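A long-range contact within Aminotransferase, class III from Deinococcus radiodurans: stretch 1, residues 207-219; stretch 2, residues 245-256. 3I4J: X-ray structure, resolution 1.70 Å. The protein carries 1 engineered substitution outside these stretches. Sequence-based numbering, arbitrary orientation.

Stretch 1 (207-219) LAPAPGYYERVRD
Stretch 2 (245-256) ALSRWSGVTPDI

Stretch 1 enters as an extended loop, L207 to P211, closes a type II turn over A210–Y213 and starts a helix at Y213, with G212 at the N-cap. Stretch 2 begins as a 3-10 segment, 245–248, makes a type I' turn from W249 to V252 and continues extended over V252–P254. The chains run in the same sense: A208 CA lies 10.1 Å from A245 CA, Y214 CA 6.2 Å from W249 CA, and E215 CA 6.2 Å from V252 CA. They are thus furthest apart at the start and draw together at the first helical turn, burying 596 Å² in all.

The principal bump is W249. Its CA-to-CB bond points toward stretch 1, and with chi1 -82° (m) and chi2 -98° the indole enters the hollow formed by the loop and the start of the helix. The loop follows the ring edge: A208 CB lies 4.4 Å from W249 CH2, P209 O 3.3 Å from W249 CZ2, and G212 N 3.8 Å from W249 CD1. At the same edge W249 NE1 donates a nearly straight hydrogen bond to A210 O (3.1 Å, 163°). That carbonyl also accepts the turn-closing bond from Y213 N (A210 O to Y213 N, 3.2 Å), so the turn that shapes the hollow also presents the acceptor for the indole. G212, at phi/psi 89/-16, takes a conformation in which a CB would jam against the preceding carbonyl oxygen.

One face of the indole is covered by Y214. This side chain (chi1 -69°, m; chi2 -63°) directs its ring edge at the tryptophan face, with Y214 CD2 3.4 Å from W249 CD2, planes at 89° and a distance of 4.8 Å between the centroids of the Y214 ring and the six-membered ring of W249. The tyrosine has a cover of its own: L246, chi1 t and chi2 p, places CD1 over one face, 3.9 Å from the Y214 ring centroid and 29° off the normal. Y214 thus meets two neighbours at roughly a right angle, L246 over a ring face and W249 at the ring edge.

Further along, V252 (chi1 166°, t) is a smaller bump against the helix. Its CG2 lies 3.7 Å from E215 CA, while V252 CG1 is 3.8 Å from R218 CB, so the isopropyl group sits on the helix surface made by Y214, E215 and R218, both V252 CG1 and V252 CG2 being 4.0 Å from Y214 O. E215 (chi1 m, chi2 p) sends its carboxylate toward the turn, where S250 OG donates a short 2.6 Å hydrogen bond to E215 OE2. Positive phi at S250 (53°) and G251 (68°) carries the chain round this turn, which V252 N closes on W249 O at 3.0 Å.

R218 (t, p, m, with chi4 177°) reaches the segment T253–D255, with the edge of its guanidinium turned to it. R218 NH1 donates to T253 O (3.1 Å, 165°), and R218 NH2 forms a salt bridge with D255 OD2 (2.8 Å, 167°), both acceptors lying near the guanidinium plane.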

ATOM      1  N   LEU C 207       8.906  24.504  -4.418  1.00 22.25           N
ATOM      2  CA  LEU C 207       8.300  25.705  -4.990  1.00 24.06           C
ATOM      3  C   LEU C 207       7.069  26.046  -4.156  1.00 23.48           C
ATOM      4  O   LEU C 207       6.210  25.195  -3.927  1.00 22.96           O
ATOM      5  CB  LEU C 207       7.881  25.462  -6.440  1.00 24.54           C
ATOM      6  CG  LEU C 207       7.173  26.659  -7.087  1.00 27.88           C
ATOM      7  CD1 LEU C 207       8.149  27.826  -7.166  1.00 28.45           C
ATOM      8  CD2 LEU C 207       6.671  26.285  -8.475  1.00 29.30           C
ATOM      9  N   ALA C 208       6.986  27.293  -3.701  1.00 23.21           N
ATOM     10  CA  ALA C 208       5.859  27.730  -2.892  1.00 22.04           C
ATOM     11  C   ALA C 208       5.294  29.041  -3.417  1.00 21.71           C
ATOM     12  O   ALA C 208       6.043  29.953  -3.765  1.00 21.83           O
ATOM     13  CB  ALA C 208       6.287  27.900  -1.439  1.00 23.54           C
ATOM     14  N   PRO C 209       3.960  29.140  -3.497  1.00 20.93           N
ATOM     15  CA  PRO C 209       3.289  30.350  -3.981  1.00 20.58           C
ATOM     16  C   PRO C 209       3.517  31.495  -2.996  1.00 22.12           C
ATOM     17  O   PRO C 209       3.926  31.274  -1.853  1.00 20.35           O
ATOM     18  CB  PRO C 209       1.821  29.929  -4.039  1.00 21.98           C
ATOM     19  CG  PRO C 209       1.908  28.439  -4.280  1.00 24.20           C
ATOM     20  CD  PRO C 209       2.994  28.044  -3.323  1.00 20.11           C
ATOM     21  N   ALA C 210       3.254  32.716  -3.447  1.00 21.25           N
ATOM     22  CA  ALA C 210       3.429  33.893  -2.609  1.00 22.12           C
ATOM     23  C   ALA C 210       2.265  34.030  -1.636  1.00 21.68           C
ATOM     24  O   ALA C 210       1.220  33.388  -1.798  1.00 20.43           O
ATOM     25  CB  ALA C 210       3.519  35.140  -3.482  1.00 22.21           C
ATOM     26  N   PRO C 211       2.432  34.863  -0.599  1.00 21.45           N
ATOM     27  CA  PRO C 211       1.347  35.046   0.362  1.00 22.22           C
ATOM     28  C   PRO C 211       0.094  35.483  -0.393  1.00 22.03           C
ATOM     29  O   PRO C 211       0.192  36.140  -1.438  1.00 22.13           O
ATOM     30  CB  PRO C 211       1.890  36.136   1.284  1.00 22.61           C
ATOM     31  CG  PRO C 211       3.364  35.845   1.295  1.00 23.52           C
ATOM     32  CD  PRO C 211       3.645  35.587  -0.172  1.00 22.30           C
ATOM     33  N   GLY C 212      -1.071  35.101   0.126  1.00 20.82           N
ATOM     34  CA  GLY C 212      -2.331  35.463  -0.501  1.00 20.62           C
ATOM     35  C   GLY C 212      -2.855  34.493  -1.545  1.00 21.99           C
ATOM     36  O   GLY C 212      -4.034  34.538  -1.905  1.00 22.23           O
ATOM     37  N   TYR C 213      -1.993  33.596  -2.021  1.00 19.18           N
ATOM     38  CA  TYR C 213      -2.377  32.636  -3.055  1.00 19.92           C
ATOM     39  C   TYR C 213      -3.492  31.668  -2.655  1.00 18.38           C
ATOM     40  O   TYR C 213      -4.548  31.628  -3.289  1.00 19.04           O
ATOM     41  CB  TYR C 213      -1.147  31.833  -3.491  1.00 18.62           C
ATOM     42  CG  TYR C 213      -1.376  30.892  -4.654  1.00 19.14           C
ATOM     43  CD1 TYR C 213      -1.107  31.292  -5.962  1.00 18.72           C
ATOM     44  CD2 TYR C 213      -1.793  29.577  -4.438  1.00 20.73           C
ATOM     45  CE1 TYR C 213      -1.232  30.400  -7.031  1.00 20.87           C
ATOM     46  CE2 TYR C 213      -1.925  28.681  -5.493  1.00 20.18           C
ATOM     47  CZ  TYR C 213      -1.636  29.096  -6.783  1.00 20.18           C
ATOM     48  OH  TYR C 213      -1.697  28.196  -7.817  1.00 21.29           O
ATOM     49  N   TYR C 214      -3.271  30.881  -1.606  1.00 19.73           N
ATOM     50  CA  TYR C 214      -4.292  29.922  -1.214  1.00 19.16           C
ATOM     51  C   TYR C 214      -5.550  30.530  -0.615  1.00 19.25           C
ATOM     52  O   TYR C 214      -6.615  29.911  -0.656  1.00 18.64           O
ATOM     53  CB  TYR C 214      -3.691  28.860  -0.297  1.00 17.52           C
ATOM     54  CG  TYR C 214      -2.739  27.972  -1.062  1.00 16.57           C
ATOM     55  CD1 TYR C 214      -3.192  27.179  -2.117  1.00 18.50           C
ATOM     56  CD2 TYR C 214      -1.372  27.990  -0.789  1.00 17.54           C
ATOM     57  CE1 TYR C 214      -2.291  26.426  -2.895  1.00 17.28           C
ATOM     58  CE2 TYR C 214      -0.471  27.250  -1.553  1.00 17.70           C
ATOM     59  CZ  TYR C 214      -0.933  26.476  -2.601  1.00 17.29           C
ATOM     60  OH  TYR C 214      -0.025  25.776  -3.369  1.00 18.51           O
ATOM     61  N   GLU C 215      -5.435  31.735  -0.063  1.00 20.72           N
ATOM     62  CA  GLU C 215      -6.610  32.405   0.479  1.00 21.77           C
ATOM     63  C   GLU C 215      -7.544  32.657  -0.706  1.00 21.67           C
ATOM     64  O   GLU C 215      -8.754  32.424  -0.621  1.00 19.91           O
ATOM     65  CB  GLU C 215      -6.230  33.740   1.136  1.00 21.05           C
ATOM     66  CG  GLU C 215      -5.443  33.607   2.441  1.00 21.97           C
ATOM     67  CD  GLU C 215      -3.940  33.489   2.243  1.00 22.96           C
ATOM     68  OE1 GLU C 215      -3.482  33.238   1.108  1.00 22.13           O
ATOM     69  OE2 GLU C 215      -3.210  33.638   3.240  1.00 23.97           O
ATOM     70  N   ARG C 216      -6.970  33.122  -1.815  1.00 21.40           N
ATOM     71  CA  ARG C 216      -7.745  33.395  -3.022  1.00 21.27           C
ATOM     72  C   ARG C 216      -8.237  32.096  -3.660  1.00 20.20           C
ATOM     73  O   ARG C 216      -9.370  32.027  -4.132  1.00 20.33           O
ATOM     74  CB  ARG C 216      -6.913  34.215  -4.020  1.00 21.01           C
ATOM     75  CG  ARG C 216      -7.629  34.548  -5.339  1.00 23.37           C
ATOM     76  CD  ARG C 216      -8.960  35.268  -5.116  1.00 25.00           C
ATOM     77  NE  ARG C 216      -8.795  36.472  -4.310  1.00 28.30           N
ATOM     78  CZ  ARG C 216      -8.292  37.620  -4.760  1.00 33.17           C
ATOM     79  NH1 ARG C 216      -7.907  37.737  -6.027  1.00 32.02           N
ATOM     80  NH2 ARG C 216      -8.150  38.649  -3.933  1.00 33.18           N
ATOM     81  N   VAL C 217      -7.396  31.062  -3.672  1.00 20.15           N
ATOM     82  CA  VAL C 217      -7.809  29.772  -4.226  1.00 19.59           C
ATOM     83  C   VAL C 217      -9.023  29.238  -3.455  1.00 18.00           C
ATOM     84  O   VAL C 217      -9.993  28.777  -4.053  1.00 19.21           O
ATOM     85  CB  VAL C 217      -6.667  28.722  -4.140  1.00 19.86           C
ATOM     86  CG1 VAL C 217      -7.219  27.315  -4.405  1.00 21.03           C
ATOM     87  CG2 VAL C 217      -5.587  29.049  -5.157  1.00 20.59           C
ATOM     88  N   ARG C 218      -8.958  29.300  -2.129  1.00 19.26           N
ATOM     89  CA  ARG C 218     -10.052  28.827  -1.279  1.00 19.41           C
ATOM     90  C   ARG C 218     -11.358  29.533  -1.652  1.00 21.16           C
ATOM     91  O   ARG C 218     -12.401  28.894  -1.813  1.00 19.68           O
ATOM     92  CB  ARG C 218      -9.719  29.090   0.193  1.00 20.15           C
ATOM     93  CG  ARG C 218     -10.850  28.809   1.187  1.00 22.20           C
ATOM     94  CD  ARG C 218     -11.133  27.322   1.345  1.00 23.08           C
ATOM     95  NE  ARG C 218     -12.045  26.805   0.332  1.00 23.38           N
ATOM     96  CZ  ARG C 218     -12.397  25.526   0.230  1.00 24.23           C
ATOM     97  NH1 ARG C 218     -11.904  24.632   1.079  1.00 21.92           N
ATOM     98  NH2 ARG C 218     -13.247  25.142  -0.712  1.00 23.71           N
ATOM     99  N   ASP C 219     -11.285  30.852  -1.793  1.00 20.64           N
ATOM    100  CA  ASP C 219     -12.451  31.656  -2.142  1.00 21.36           C
ATOM    101  C   ASP C 219     -12.979  31.343  -3.536  1.00 21.17           C
ATOM    102  O   ASP C 219     -14.185  31.206  -3.731  1.00 20.20           O
ATOM    103  CB  ASP C 219     -12.122  33.148  -2.024  1.00 22.88           C
ATOM    104  CG  ASP C 219     -11.916  33.589  -0.587  1.00 22.49           C
ATOM    105  OD1 ASP C 219     -12.349  32.863   0.333  1.00 24.08           O
ATOM    106  OD2 ASP C 219     -11.331  34.673  -0.372  1.00 24.76           O
ATOM    107  N   ALA C 245       0.810  22.286   5.744  1.00 19.65           N
ATOM    108  CA  ALA C 245       1.451  23.426   5.089  1.00 19.00           C
ATOM    109  C   ALA C 245       0.465  24.475   4.601  1.00 19.01           C
ATOM    110  O   ALA C 245       0.768  25.671   4.606  1.00 20.44           O
ATOM    111  CB  ALA C 245       2.309  22.941   3.917  1.00 20.57           C
ATOM    112  N   LEU C 246      -0.714  24.030   4.177  1.00 17.91           N
ATOM    113  CA  LEU C 246      -1.733  24.946   3.664  1.00 19.12           C
ATOM    114  C   LEU C 246      -2.102  26.031   4.668  1.00 21.48           C
ATOM    115  O   LEU C 246      -2.388  27.169   4.286  1.00 21.44           O
ATOM    116  CB  LEU C 246      -2.995  24.169   3.273  1.00 18.61           C
ATOM    117  CG  LEU C 246      -4.093  24.969   2.560  1.00 19.25           C
ATOM    118  CD1 LEU C 246      -3.542  25.512   1.246  1.00 17.46           C
ATOM    119  CD2 LEU C 246      -5.314  24.087   2.299  1.00 18.54           C
ATOM    120  N   SER C 247      -2.091  25.670   5.948  1.00 22.43           N
ATOM    121  CA  SER C 247      -2.438  26.592   7.032  1.00 24.84           C
ATOM    122  C   SER C 247      -1.515  27.796   7.149  1.00 23.91           C
ATOM    123  O   SER C 247      -1.873  28.794   7.778  1.00 24.97           O
ATOM    124  CB  SER C 247      -2.455  25.848   8.371  1.00 27.36           C
ATOM    125  OG  SER C 247      -3.437  24.827   8.362  1.00 36.61           O
ATOM    126  N   ARG C 248      -0.326  27.711   6.564  1.00 23.61           N
ATOM    127  CA  ARG C 248       0.608  28.829   6.630  1.00 24.69           C
ATOM    128  C   ARG C 248       0.006  30.036   5.920  1.00 24.77           C
ATOM    129  O   ARG C 248       0.403  31.178   6.160  1.00 25.57           O
ATOM    130  CB  ARG C 248       1.948  28.454   5.994  1.00 25.10           C
ATOM    131  CG  ARG C 248       2.728  27.410   6.786  1.00 27.24           C
ATOM    132  CD  ARG C 248       4.057  27.094   6.115  1.00 28.91           C
ATOM    133  NE  ARG C 248       4.933  28.263   6.080  1.00 31.01           N
ATOM    134  CZ  ARG C 248       5.842  28.555   7.007  1.00 31.95           C
ATOM    135  NH1 ARG C 248       6.015  27.760   8.054  1.00 30.51           N
ATOM    136  NH2 ARG C 248       6.577  29.658   6.887  1.00 32.17           N
ATOM    137  N   TRP C 249      -0.959  29.772   5.046  1.00 22.34           N
ATOM    138  CA  TRP C 249      -1.639  30.830   4.315  1.00 22.48           C
ATOM    139  C   TRP C 249      -2.920  31.231   5.048  1.00 21.65           C
ATOM    140  O   TRP C 249      -4.011  30.778   4.709  1.00 21.74           O
ATOM    141  CB  TRP C 249      -1.970  30.354   2.894  1.00 22.15           C
ATOM    142  CG  TRP C 249      -0.817  30.457   1.913  1.00 20.46           C
ATOM    143  CD1 TRP C 249      -0.593  31.464   1.014  1.00 20.29           C
ATOM    144  CD2 TRP C 249       0.250  29.512   1.727  1.00 19.81           C
ATOM    145  NE1 TRP C 249       0.538  31.204   0.278  1.00 19.20           N
ATOM    146  CE2 TRP C 249       1.077  30.014   0.694  1.00 19.35           C
ATOM    147  CE3 TRP C 249       0.585  28.291   2.330  1.00 20.76           C
ATOM    148  CZ2 TRP C 249       2.222  29.337   0.251  1.00 19.20           C
ATOM    149  CZ3 TRP C 249       1.726  27.615   1.889  1.00 19.72           C
ATOM    150  CH2 TRP C 249       2.531  28.143   0.857  1.00 19.63           C
ATOM    151  N   SER C 250      -2.773  32.072   6.068  1.00 23.64           N
ATOM    152  CA  SER C 250      -3.909  32.568   6.847  1.00 25.24           C
ATOM    153  C   SER C 250      -4.828  31.489   7.417  1.00 24.35           C
ATOM    154  O   SER C 250      -6.031  31.705   7.562  1.00 25.13           O
ATOM    155  CB  SER C 250      -4.738  33.534   5.995  1.00 25.22           C
ATOM    156  OG  SER C 250      -3.939  34.596   5.507  1.00 27.52           O
ATOM    157  N   GLY C 251      -4.266  30.331   7.738  1.00 25.16           N
ATOM    158  CA  GLY C 251      -5.063  29.256   8.300  1.00 24.20           C
ATOM    159  C   GLY C 251      -6.081  28.631   7.366  1.00 24.49           C
ATOM    160  O   GLY C 251      -7.021  27.982   7.820  1.00 23.70           O
ATOM    161  N   VAL C 252      -5.898  28.811   6.061  1.00 23.93           N
ATOM    162  CA  VAL C 252      -6.823  28.242   5.082  1.00 23.23           C
ATOM    163  C   VAL C 252      -6.928  26.730   5.256  1.00 22.81           C
ATOM    164  O   VAL C 252      -5.941  26.059   5.555  1.00 21.84           O
ATOM    165  CB  VAL C 252      -6.371  28.552   3.629  1.00 24.72           C
ATOM    166  CG1 VAL C 252      -7.138  27.681   2.635  1.00 23.79           C
ATOM    167  CG2 VAL C 252      -6.624  30.029   3.311  1.00 25.63           C
ATOM    168  N   THR C 253      -8.139  26.212   5.085  1.00 22.79           N
ATOM    169  CA  THR C 253      -8.387  24.781   5.204  1.00 23.37           C
ATOM    170  C   THR C 253      -9.030  24.285   3.916  1.00 22.21           C
ATOM    171  O   THR C 253      -9.810  24.998   3.282  1.00 21.49           O
ATOM    172  CB  THR C 253      -9.324  24.463   6.395  1.00 24.54           C
ATOM    173  OG1 THR C 253     -10.553  25.190   6.254  1.00 24.28           O
ATOM    174  CG2 THR C 253      -8.649  24.833   7.711  1.00 24.64           C
ATOM    175  N   PRO C 254      -8.696  23.055   3.501  1.00 20.70           N
ATOM    176  CA  PRO C 254      -9.250  22.475   2.280  1.00 18.60           C
ATOM    177  C   PRO C 254     -10.521  21.698   2.602  1.00 19.50           C
ATOM    178  O   PRO C 254     -10.934  21.628   3.761  1.00 19.89           O
ATOM    179  CB  PRO C 254      -8.130  21.557   1.815  1.00 19.73           C
ATOM    180  CG  PRO C 254      -7.650  20.977   3.122  1.00 18.16           C
ATOM    181  CD  PRO C 254      -7.672  22.167   4.088  1.00 21.71           C
ATOM    182  N   ASP C 255     -11.141  21.131   1.571  1.00 18.26           N
ATOM    183  CA  ASP C 255     -12.334  20.318   1.754  1.00 19.05           C
ATOM    184  C   ASP C 255     -11.860  18.880   1.990  1.00 19.80           C
ATOM    185  O   ASP C 255     -12.517  18.102   2.674  1.00 20.47           O
ATOM    186  CB  ASP C 255     -13.228  20.409   0.520  1.00 20.47           C
ATOM    187  CG  ASP C 255     -13.736  21.819   0.285  1.00 23.72           C
ATOM    188  OD1 ASP C 255     -14.286  22.408   1.243  1.00 24.43           O
ATOM    189  OD2 ASP C 255     -13.585  22.338  -0.842  1.00 23.47           O
ATOM    190  N   ILE C 256     -10.702  18.551   1.425  1.00 19.17           N
ATOM    191  CA  ILE C 256     -10.087  17.232   1.599  1.00 18.25           C
ATOM    192  C   ILE C 256      -8.574  17.421   1.714  1.00 16.47           C
ATOM    193  O   ILE C 256      -7.970  18.078   0.872  1.00 18.92           O
ATOM    194  CB  ILE C 256     -10.335  16.296   0.396  1.00 19.34           C
ATOM    195  CG1 ILE C 256     -11.823  15.986   0.250  1.00 17.46           C
ATOM    196  CG2 ILE C 256      -9.556  14.992   0.596  1.00 19.38           C
ATOM    197  CD1 ILE C 256     -12.163  15.209  -1.024  1.00 18.94           C
TER